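Local coordinates for GTP-binding protein REM 1 (PDB 2NZJ) that binds GDP, with a magnesium ion also present, and probably acts as a Ras-family GTPase that switches signalling states by exchanging and hydrolysing guanine nucleotides, at residues 44-48 with 49-53; 87-90 with 91-94. All coordinates share one frame; numbering follows the deposited sequence.

Contact 1 of 2, residues 44-48 with 49-53; sequences TLTVD and GEDTT
Thr46 and Asp51 face each other across two antiparallel strands, where Thr46 OG1 donates a hydrogen bond to Asp51 OD2. The modelled separation of 2.3 Å between Thr46 OG1 and Asp51 OD2 is doubtfully short, though a hydroxyl donor and a carboxylate acceptor make a sensible pair. On Thr46 the hydroxyl lies anti to the carbonyl carbon (chi1 -66°), a torsion that turns OG1 rather than the methyl to the acid. Along the same face Thr44 lays its methyl CG2 beside the carboxylate, 3.9 Å from Asp51 OD1, and its own hydroxyl meets that of Thr53 in another hydrogen bond modelled very short. Beta-branched threonines suit such a face, since each offers both a methyl and a hydroxyl to the opposite strand.

Behind these side chains the backbone sets the spacing. Leu45 N bonds Thr52 O at 2.7 Å and Thr52 N returns to Leu45 O at 2.9 Å; nearer the turn, the almost straight bond from Val47 N to Glu50 O (177°) is matched by one from Glu50 N to Val47 O. Leu45, Val47, Glu50 and Thr52 project to the other face, where Leu45, Val47 and Thr52 touch helix 156-171. From that helix Arg168 bonds Val47 O, Glu50 O and Thr52 OG1, while Arg165 forms a salt bridge with Asp48 OD2. Asp48 and Gly49 both have positive phi, which glycine adopts easily and aspartate tolerates fairly well. They fill the corners of a type I' turn, the classic tight connection of a beta hairpin with a two-residue loop, here joining strands 40-47 and 50-57 at the edge of the Ras-like sheet.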
# COMPACT_ATOMS: atom_id res chain seq x y z
N THR A 44 12.58 -10.14 0.86
CA THR A 44 13.62 -9.49 0.07
C THR A 44 13.33 -9.67 -1.41
O THR A 44 13.27 -10.78 -1.91
CB THR A 44 14.98 -10.04 0.44
OG1 THR A 44 15.40 -9.36 1.63
CG2 THR A 44 16.01 -9.83 -0.65
N LEU A 45 13.15 -8.55 -2.11
CA LEU A 45 12.77 -8.58 -3.51
C LEU A 45 13.92 -8.18 -4.41
O LEU A 45 14.67 -7.26 -4.09
CB LEU A 45 11.63 -7.60 -3.77
CG LEU A 45 10.31 -7.93 -3.13
CD1 LEU A 45 9.37 -6.75 -3.34
CD2 LEU A 45 9.76 -9.22 -3.71
N THR A 46 14.02 -8.86 -5.55
CA THR A 46 15.00 -8.52 -6.57
C THR A 46 14.33 -7.65 -7.63
O THR A 46 13.41 -8.08 -8.31
CB THR A 46 15.60 -9.81 -7.20
OG1 THR A 46 16.37 -10.51 -6.20
CG2 THR A 46 16.51 -9.49 -8.38
N VAL A 47 14.79 -6.42 -7.76
CA VAL A 47 14.20 -5.46 -8.69
C VAL A 47 15.34 -4.77 -9.40
O VAL A 47 16.33 -4.39 -8.78
CB VAL A 47 13.36 -4.44 -7.95
CG1 VAL A 47 12.58 -3.59 -8.94
CG2 VAL A 47 12.41 -5.14 -7.03
N ASP A 48 15.22 -4.63 -10.72
CA ASP A 48 16.29 -4.06 -11.57
C ASP A 48 17.67 -4.61 -11.16
O ASP A 48 18.64 -3.86 -10.99
CB ASP A 48 16.26 -2.53 -11.51
CG ASP A 48 14.88 -1.95 -11.87
OD1 ASP A 48 14.32 -2.33 -12.91
OD2 ASP A 48 14.37 -1.10 -11.12
N GLY A 49 17.73 -5.93 -10.97
CA GLY A 49 18.98 -6.63 -10.67
C GLY A 49 19.57 -6.44 -9.29
O GLY A 49 20.70 -6.86 -9.05
N GLU A 50 18.79 -5.85 -8.37
CA GLU A 50 19.27 -5.41 -7.05
C GLU A 50 18.29 -5.84 -5.96
O GLU A 50 17.08 -5.69 -6.10
CB GLU A 50 19.42 -3.87 -7.06
CG GLU A 50 19.71 -3.17 -5.72
CD GLU A 50 19.67 -1.62 -5.80
OE1 GLU A 50 19.73 -1.04 -6.92
OE2 GLU A 50 19.60 -0.96 -4.73
N ASP A 51 18.79 -6.37 -4.86
CA ASP A 51 17.93 -6.86 -3.78
C ASP A 51 17.58 -5.76 -2.80
O ASP A 51 18.39 -4.89 -2.54
CB ASP A 51 18.61 -8.03 -3.04
CG ASP A 51 18.49 -9.36 -3.78
OD1 ASP A 51 18.90 -10.38 -3.20
OD2 ASP A 51 17.97 -9.41 -4.92
N THR A 52 16.36 -5.80 -2.28
CA THR A 52 15.89 -4.87 -1.26
C THR A 52 14.85 -5.55 -0.41
O THR A 52 13.98 -6.23 -0.94
CB THR A 52 15.27 -3.65 -1.90
OG1 THR A 52 16.30 -2.86 -2.52
CG2 THR A 52 14.50 -2.84 -0.85
N THR A 53 14.94 -5.40 0.91
CA THR A 53 13.99 -5.98 1.83
C THR A 53 12.94 -4.95 2.20
O THR A 53 13.25 -3.79 2.51
CB THR A 53 14.67 -6.45 3.12
OG1 THR A 53 15.81 -7.25 2.79
CG2 THR A 53 13.73 -7.26 4.00

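Contact 2 of 2, residues 87-90 with 91-94; sequences IADR and GSFE
Asp89 and Ser92 meet at an N-cap, the start of helix 90-105. With CG anti to its own backbone N (chi1 175°), the Asp89 side chain carries its carboxylate to the first amides of the helix. Asp89 CB lies 3.8 Å from Ser92 OG, and Asp89 CG sits at a similar distance from Ser92 N. At the tip, Asp89 OD1 accepts a weak capping bond from Ser92 N at 3.5 Å and comes within 3.0 Å of Gly91 N, while OD2 rests against Ser92 CB. Aspartate suits the place because its short, probably negative carboxylate faces amides that have no preceding helical turn to bond. With an alanine in place of Asp89, the Ser92 amide would probably be left without its side-chain cap and the start of the helix less firmly held.

The backbone carbonyl of Asp89 works too: Ser92 OG donates to Asp89 O at 2.7 Å, lying in the carbonyl plane, and a serine hydroxyl is short enough to reach it. That OG also bonds Ser86 N, tying the helix start to the preceding strand. Arg90 carries its guanidinium to a salt bridge with Glu133, one face lying under Phe93 CD2, 4.2 Å from the plane. Farther along, Glu94 N bonds Arg90 O at 3.0 Å, nearly along the C=O axis.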
# COMPACT_ATOMS: atom_id res chain seq x y z
N ILE A 87 -12.31 -0.50 -5.31
CA ILE A 87 -13.01 0.15 -6.42
C ILE A 87 -14.53 -0.09 -6.41
O ILE A 87 -15.25 0.63 -7.10
CB ILE A 87 -12.48 -0.33 -7.79
CG1 ILE A 87 -12.71 -1.84 -7.96
CG2 ILE A 87 -11.01 0.07 -7.95
CD1 ILE A 87 -13.11 -2.27 -9.33
N ALA A 88 -14.99 -1.08 -5.64
CA ALA A 88 -16.41 -1.39 -5.47
C ALA A 88 -17.09 -0.73 -4.26
O ALA A 88 -18.26 -1.00 -3.99
CB ALA A 88 -16.58 -2.91 -5.39
N ASP A 89 -16.37 0.12 -3.52
CA ASP A 89 -16.90 0.70 -2.29
C ASP A 89 -16.48 2.16 -2.18
O ASP A 89 -15.39 2.48 -1.72
CB ASP A 89 -16.42 -0.13 -1.12
CG ASP A 89 -16.81 0.44 0.19
OD1 ASP A 89 -17.50 1.49 0.21
OD2 ASP A 89 -16.42 -0.17 1.21
N ARG A 90 -17.36 3.04 -2.64
CA ARG A 90 -17.19 4.49 -2.59
C ARG A 90 -16.67 4.98 -1.23
O ARG A 90 -15.74 5.78 -1.16
CB ARG A 90 -18.52 5.16 -2.92
CG ARG A 90 -18.43 6.67 -3.13
CD ARG A 90 -18.29 6.94 -4.58
NE ARG A 90 -17.54 8.16 -4.86
CZ ARG A 90 -17.07 8.48 -6.06
NH1 ARG A 90 -17.28 7.66 -7.11
NH2 ARG A 90 -16.40 9.63 -6.23
N GLY A 91 -17.28 4.50 -0.15
CA GLY A 91 -16.87 4.86 1.21
C GLY A 91 -15.40 4.70 1.48
O GLY A 91 -14.78 5.57 2.09
N SER A 92 -14.83 3.59 1.02
CA SER A 92 -13.39 3.28 1.25
C SER A 92 -12.49 4.25 0.49
O SER A 92 -11.41 4.59 0.95
CB SER A 92 -13.04 1.82 0.86
OG SER A 92 -13.13 1.60 -0.55
N PHE A 93 -12.97 4.67 -0.68
CA PHE A 93 -12.25 5.64 -1.50
C PHE A 93 -12.26 7.01 -0.83
O PHE A 93 -11.25 7.68 -0.78
CB PHE A 93 -12.86 5.67 -2.90
CG PHE A 93 -12.26 6.70 -3.80
CD1 PHE A 93 -10.94 6.61 -4.18
CD2 PHE A 93 -13.01 7.76 -4.28
CE1 PHE A 93 -10.36 7.57 -5.01
CE2 PHE A 93 -12.45 8.71 -5.12
CZ PHE A 93 -11.12 8.61 -5.49
N GLU A 94 -13.40 7.39 -0.28
CA GLU A 94 -13.55 8.66 0.45
C GLU A 94 -12.61 8.71 1.65
O GLU A 94 -11.92 9.71 1.89
CB GLU A 94 -15.03 8.87 0.89
CG GLU A 94 -16.00 9.20 -0.28
CD GLU A 94 -17.52 9.25 0.08
OE1 GLU A 94 -17.91 8.87 1.21
OE2 GLU A 94 -18.33 9.66 -0.79

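Overall arrangement
Contacts 1 and 2 lie on opposite sides of the chain's centre, their centres 32 Å apart and their nearest atoms about 22 Å apart, so neither touches the other. They come in series along the chain and belong to one Ras-family domain built round a six-stranded mixed sheet. Contact 1 is the exposed tip of the hairpin that includes strand 40-47, at one edge of the sheet, packed against helix 156-171. Contact 2 follows the central strand 80-86 and starts helix 90-105 on the nucleotide side: the Ser92 side chain is about 9 Å from the bound GDP and about 13 Å from the magnesium ion, and touches Val15, next to the probable P-loop glycine Gly16.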